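11R-lipoxygenase (Gersemia fruticosa, PDB 3VF1) is a calcium-dependent, non-heme iron dioxygenase of lipid metabolism that probably inserts molecular oxygen into polyunsaturated fatty acids with 11R specificity. Local coordinates at residues A[466-471]-A[546-551]. Sequence-based numbering, arbitrary orientation.
Sequences RSVTFD and TDKKVP
The side chain of Lys548, bent at chi2 (-93°) and chi4 (-77°), folds its ammonium toward Val468, whose CG1 sits between its own backbone N and carbonyl carbon. Val468 CG1 meets the lysine methylenes, 3.7 Å from Lys548 CD. Two loops of the lipoxygenase domain are joined here, one following helix 456-465, the other preceding helix 557-579. Lys548 NZ donates to Val468 O at 3.1 Å, in that carbonyl's plane, and to Thr546 O at 2.9 Å. The carbonyls of Tyr465 and Ala541 are further acceptors, so four oxygens share three N-H groups, at least one of them bifurcated; the Tyr465 ring adds a cation-pi contact. A methionine in place of Lys548 would probably leave these carbonyls without their shared donor and remove the cation-pi contact. The backbone supplies a second link, Phe470 N to Lys548 O at 3.0 Å, with the donor tilted 32° from the carbonyl plane. That oxygen also lies at the edge of the Phe470 ring, which reaches Val550 CG2 through CE1 at 3.4 Å and packs against Phe563 of helix 557-579. At the outer end, Asp471 OD2 meets Lys549 CD at 3.1 Å as the side chains cross obliquely; its 4.4 Å to Lys549 NZ exceeds a salt bridge, though the opposite charges would probably attract weakly. Thr469 OG1 closes an ST turn, accepting from Asp471 N. A water lies 2.7 Å from Ser467 OG and also bonds to Thr546 OG1.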
# COMPACT_ATOMS: atom_id res chain seq x y z
N ARG A 466 -12.52 -12.23 7.83
CA ARG A 466 -13.84 -12.82 8.03
C ARG A 466 -14.89 -11.79 8.42
O ARG A 466 -16.07 -11.98 8.16
CB ARG A 466 -13.78 -13.91 9.11
CG ARG A 466 -13.27 -15.25 8.61
CD ARG A 466 -13.62 -16.38 9.56
NE ARG A 466 -12.90 -16.30 10.83
CZ ARG A 466 -11.67 -16.78 11.03
NH1 ARG A 466 -11.01 -17.37 10.05
NH2 ARG A 466 -11.10 -16.66 12.22
N SER A 467 -14.46 -10.69 9.03
CA SER A 467 -15.39 -9.68 9.53
C SER A 467 -15.29 -8.34 8.80
O SER A 467 -16.06 -7.42 9.07
CB SER A 467 -15.15 -9.45 11.03
OG SER A 467 -15.46 -10.61 11.78
N VAL A 468 -14.34 -8.22 7.87
CA VAL A 468 -14.10 -6.94 7.22
C VAL A 468 -15.13 -6.65 6.14
O VAL A 468 -15.59 -7.54 5.43
CB VAL A 468 -12.69 -6.88 6.58
CG1 VAL A 468 -12.64 -7.71 5.30
CG2 VAL A 468 -12.31 -5.44 6.29
N THR A 469 -15.51 -5.38 6.03
CA THR A 469 -16.31 -4.89 4.91
C THR A 469 -15.69 -3.59 4.42
O THR A 469 -14.80 -3.04 5.06
CB THR A 469 -17.78 -4.65 5.30
OG1 THR A 469 -17.90 -3.37 5.94
CG2 THR A 469 -18.29 -5.74 6.22
N PHE A 470 -16.16 -3.10 3.28
CA PHE A 470 -15.61 -1.88 2.70
C PHE A 470 -16.09 -0.62 3.41
O PHE A 470 -15.63 0.48 3.11
CB PHE A 470 -15.92 -1.81 1.20
CG PHE A 470 -14.81 -2.34 0.34
CD1 PHE A 470 -14.70 -3.70 0.10
CD2 PHE A 470 -13.89 -1.49 -0.23
CE1 PHE A 470 -13.68 -4.20 -0.70
CE2 PHE A 470 -12.86 -1.98 -1.02
CZ PHE A 470 -12.76 -3.33 -1.26
N ASP A 471 -17.02 -0.77 4.35
CA ASP A 471 -17.44 0.36 5.18
C ASP A 471 -16.26 0.88 5.99
O ASP A 471 -16.17 2.08 6.28
CB ASP A 471 -18.58 -0.03 6.11
CG ASP A 471 -19.88 -0.28 5.38
OD1 ASP A 471 -19.98 0.09 4.19
OD2 ASP A 471 -20.82 -0.84 5.99
N THR A 546 -19.80 -13.25 6.01
CA THR A 546 -19.89 -11.80 6.12
C THR A 546 -19.64 -11.13 4.77
O THR A 546 -18.50 -11.08 4.29
CB THR A 546 -18.87 -11.25 7.14
OG1 THR A 546 -19.06 -11.90 8.40
CG2 THR A 546 -19.05 -9.75 7.31
N ASP A 547 -20.70 -10.62 4.16
CA ASP A 547 -20.60 -9.91 2.89
C ASP A 547 -19.68 -8.71 3.04
O ASP A 547 -19.76 -7.96 4.01
CB ASP A 547 -21.99 -9.48 2.42
CG ASP A 547 -21.94 -8.61 1.18
OD1 ASP A 547 -21.60 -9.13 0.10
OD2 ASP A 547 -22.26 -7.41 1.29
N LYS A 548 -18.81 -8.52 2.05
CA LYS A 548 -17.78 -7.48 2.11
C LYS A 548 -18.31 -6.13 1.62
O LYS A 548 -17.58 -5.14 1.61
CB LYS A 548 -16.57 -7.90 1.27
CG LYS A 548 -15.99 -9.25 1.68
CD LYS A 548 -14.87 -9.09 2.69
CE LYS A 548 -14.66 -10.35 3.51
NZ LYS A 548 -15.70 -10.50 4.57
N LYS A 549 -19.57 -6.10 1.21
CA LYS A 549 -20.22 -4.88 0.76
C LYS A 549 -19.56 -4.27 -0.47
O LYS A 549 -19.50 -3.05 -0.63
CB LYS A 549 -20.29 -3.85 1.89
CG LYS A 549 -21.18 -4.28 3.04
CD LYS A 549 -21.39 -3.16 4.04
CE LYS A 549 -22.28 -3.61 5.19
NZ LYS A 549 -23.64 -4.04 4.74
N VAL A 550 -19.05 -5.14 -1.35
CA VAL A 550 -18.62 -4.71 -2.67
C VAL A 550 -19.83 -4.77 -3.60
O VAL A 550 -20.51 -5.79 -3.64
CB VAL A 550 -17.50 -5.61 -3.22
CG1 VAL A 550 -17.09 -5.16 -4.62
CG2 VAL A 550 -16.31 -5.61 -2.28
N PRO A 551 -20.10 -3.69 -4.34
CA PRO A 551 -21.31 -3.66 -5.17
C PRO A 551 -21.37 -4.80 -6.18
O PRO A 551 -20.34 -5.23 -6.69
CB PRO A 551 -21.20 -2.31 -5.90
CG PRO A 551 -20.30 -1.49 -5.06
CD PRO A 551 -19.32 -2.44 -4.45
O HOH W 1 -17.70 -12.08 11.29